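Local coordinates for protein fatty acid biosynthesis transcriptional regulator (Streptococcus pneumoniae, PDB 6JBX) that binds DNA as a MarR-family transcriptional regulator and represses the fatty acid synthesis pathway, at residues T76-L81 and I87-S92. Numbering follows the deposited sequence.
With nucleotides of chain D.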
loop_
_atom_site.group_PDB
_atom_site.type_symbol
_atom_site.label_atom_id
_atom_site.label_comp_id
_atom_site.label_asym_id
_atom_site.label_seq_id
_atom_site.Cartn_x
_atom_site.Cartn_y
_atom_site.Cartn_z
ATOM N N THR A 76 18.018 11.097 -5.562
ATOM C CA THR A 76 18.362 9.877 -6.283
ATOM C C THR A 76 17.269 9.555 -7.307
ATOM O O THR A 76 17.559 9.253 -8.449
ATOM C CB THR A 76 18.626 8.728 -5.301
ATOM O OG1 THR A 76 19.817 9.127 -4.608
ATOM C CG2 THR A 76 18.771 7.384 -5.988
ATOM N N SER A 77 16.024 9.615 -6.879
ATOM C CA SER A 77 14.913 9.290 -7.739
ATOM C C SER A 77 14.885 10.270 -8.921
ATOM O O SER A 77 14.684 9.848 -10.085
ATOM C CB SER A 77 13.626 9.283 -6.956
ATOM O OG SER A 77 12.526 8.901 -7.752
ATOM N N LEU A 78 15.105 11.560 -8.646
ATOM C CA LEU A 78 15.078 12.551 -9.715
ATOM C C LEU A 78 16.239 12.296 -10.692
ATOM O O LEU A 78 16.043 12.415 -11.908
ATOM C CB LEU A 78 15.153 13.965 -9.135
ATOM C CG LEU A 78 13.983 14.405 -8.254
ATOM C CD1 LEU A 78 14.330 15.715 -7.568
ATOM C CD2 LEU A 78 12.693 14.560 -9.046
ATOM N N ASN A 79 17.416 11.898 -10.197
ATOM C CA ASN A 79 18.553 11.590 -11.083
ATOM C C ASN A 79 18.167 10.460 -12.043
ATOM O O ASN A 79 18.418 10.571 -13.244
ATOM C CB ASN A 79 19.817 11.177 -10.312
ATOM C CG ASN A 79 20.502 12.318 -9.584
ATOM O OD1 ASN A 79 20.147 13.481 -9.781
ATOM N ND2 ASN A 79 21.485 11.988 -8.750
ATOM N N ASN A 80 17.582 9.369 -11.521
ATOM C CA ASN A 80 17.109 8.251 -12.380
ATOM C C ASN A 80 16.051 8.747 -13.381
ATOM O O ASN A 80 16.014 8.328 -14.541
ATOM C CB ASN A 80 16.586 7.067 -11.557
ATOM C CG ASN A 80 17.668 6.417 -10.719
ATOM O OD1 ASN A 80 18.851 6.475 -11.067
ATOM N ND2 ASN A 80 17.295 5.839 -9.581
ATOM N N LEU A 81 15.158 9.599 -12.941
ATOM C CA LEU A 81 14.029 10.000 -13.797
ATOM C C LEU A 81 14.557 10.974 -14.870
ATOM O O LEU A 81 14.124 10.942 -15.986
ATOM C CB LEU A 81 12.940 10.660 -12.942
ATOM C CG LEU A 81 12.043 9.740 -12.102
ATOM C CD1 LEU A 81 11.144 10.552 -11.151
ATOM C CD2 LEU A 81 11.179 8.869 -13.005
ATOM N N ILE A 87 11.741 13.723 -16.582
ATOM C CA ILE A 87 11.673 15.015 -15.922
ATOM C C ILE A 87 12.867 15.886 -16.338
ATOM O O ILE A 87 13.879 15.384 -16.849
ATOM C CB ILE A 87 11.680 14.839 -14.398
ATOM C CG1 ILE A 87 13.056 14.355 -13.937
ATOM C CG2 ILE A 87 10.544 13.928 -13.946
ATOM C CD1 ILE A 87 13.463 14.843 -12.589
ATOM N N GLU A 88 12.738 17.192 -16.078
ATOM C CA GLU A 88 13.839 18.144 -16.263
ATOM C C GLU A 88 13.993 18.987 -15.003
ATOM O O GLU A 88 12.995 19.372 -14.375
ATOM C CB GLU A 88 13.598 19.070 -17.454
ATOM C CG GLU A 88 13.818 18.369 -18.785
ATOM C CD GLU A 88 14.317 19.207 -19.957
ATOM O OE1 GLU A 88 14.601 20.420 -19.753
ATOM O OE2 GLU A 88 14.415 18.636 -21.082
ATOM N N ARG A 89 15.243 19.200 -14.633
ATOM C CA ARG A 89 15.614 20.081 -13.525
ATOM C C ARG A 89 15.958 21.464 -14.092
ATOM O O ARG A 89 16.705 21.545 -15.061
ATOM C CB ARG A 89 16.865 19.580 -12.805
ATOM C CG ARG A 89 16.667 18.419 -11.850
ATOM C CD ARG A 89 18.035 18.146 -11.229
ATOM N NE ARG A 89 17.969 17.293 -10.057
ATOM C CZ ARG A 89 18.276 16.003 -10.045
ATOM N NH1 ARG A 89 18.542 15.364 -11.176
ATOM N NH2 ARG A 89 18.365 15.382 -8.878
ATOM N N VAL A 90 15.471 22.527 -13.450
ATOM C CA VAL A 90 15.745 23.918 -13.890
ATOM C C VAL A 90 16.199 24.749 -12.683
ATOM O O VAL A 90 15.430 24.876 -11.698
ATOM C CB VAL A 90 14.491 24.526 -14.543
ATOM C CG1 VAL A 90 14.603 26.037 -14.716
ATOM C CG2 VAL A 90 14.191 23.849 -15.872
ATOM N N ARG A 91 17.415 25.309 -12.764
ATOM C CA ARG A 91 17.966 26.166 -11.674
ATOM C C ARG A 91 17.128 27.447 -11.607
ATOM O O ARG A 91 16.803 28.045 -12.638
ATOM C CB ARG A 91 19.453 26.481 -11.889
ATOM C CG ARG A 91 20.424 25.397 -11.427
ATOM C CD ARG A 91 20.650 25.382 -9.919
ATOM N NE ARG A 91 21.152 24.104 -9.397
ATOM C CZ ARG A 91 21.336 23.835 -8.099
ATOM N NH1 ARG A 91 21.101 24.774 -7.201
ATOM N NH2 ARG A 91 21.750 22.643 -7.693
ATOM N N SER A 92 16.702 27.789 -10.399
ATOM C CA SER A 92 15.976 29.033 -10.143
ATOM C C SER A 92 16.893 30.223 -10.428
ATOM O O SER A 92 18.127 30.137 -10.267
ATOM C CB SER A 92 15.479 29.101 -8.724
ATOM O OG SER A 92 14.968 30.391 -8.419
ATOM P P DT D 6 19.480 18.192 -6.749
ATOM O OP1 DT D 6 19.662 18.405 -8.190
ATOM O OP2 DT D 6 18.402 17.349 -6.177
ATOM O "O5'" DT D 6 20.873 17.645 -6.215
ATOM C "C5'" DT D 6 22.071 18.350 -6.519
ATOM C "C4'" DT D 6 23.194 17.670 -5.786
ATOM O "O4'" DT D 6 22.948 17.741 -4.374
ATOM C "C3'" DT D 6 23.317 16.179 -6.103
ATOM O "O3'" DT D 6 24.482 16.042 -6.888
ATOM C "C2'" DT D 6 23.501 15.513 -4.751
ATOM C "C1'" DT D 6 23.679 16.693 -3.796
ATOM N N1 DT D 6 23.144 16.481 -2.462
ATOM C C2 DT D 6 24.035 16.237 -1.446
ATOM O O2 DT D 6 25.239 16.178 -1.621
ATOM N N3 DT D 6 23.462 16.059 -0.212
ATOM C C4 DT D 6 22.121 16.108 0.093
ATOM O O4 DT D 6 21.749 15.922 1.248
ATOM C C5 DT D 6 21.241 16.329 -1.027
ATOM C C7 DT D 6 19.768 16.377 -0.787
ATOM C C6 DT D 6 21.789 16.523 -2.232
#
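At the start of strand 87-91, Ile-87 packs against the C-terminal part of segment 76-81, with its CG1 branch 3.8 Å from CB of Leu-81. CG1 lies between the backbone N and the carbonyl carbon (chi1 70°), and from there CD1 runs on along the helix to meet CD2 of Leu-78 at 3.6 Å, the two side chains crossing at about a right angle. Leu-78 and Leu-81 also pack on Thr-48 of helix 43-54, which backs the recognition helix behind this contact. Two residues on, Arg-89 turns to the same helix, with an extended chain from CG to NE. CB of Leu-78 lies over one face of its guanidinium, toward the rim, 3.5 Å from NH2. At the edge of the group, OD1 of Asn-79 sits 2.8 Å from both NH1 and NH2; both hydrogen bonds are bent, and therefore weak, because one oxygen is shared by the two nitrogens. Amide and guanidinium planes stand 53° apart. NH1 also forms a salt bridge with Glu-82, one turn further along helix 71-84. On the DNA side, NE comes within 2.8 Å of OP1 of thymidine DT6 of chain D, and NH2 makes a long, weak but nearly straight bond to OP2 of that phosphate, 3.3 Å away. The Asn-79 amide is held at both ends, since its ND2 donates to another DNA phosphate. This is the junction of the recognition helix and the wing in a MarR-type winged helix-turn-helix. Its chemistry passes from a buried hydrocarbon seam to a polar cluster facing the DNA phosphate, where the Glu-82 salt bridge, with weaker bonds from Asn-79 and the carbonyl of Thr-75, probably fixes the guanidinium where it can face the DNA backbone.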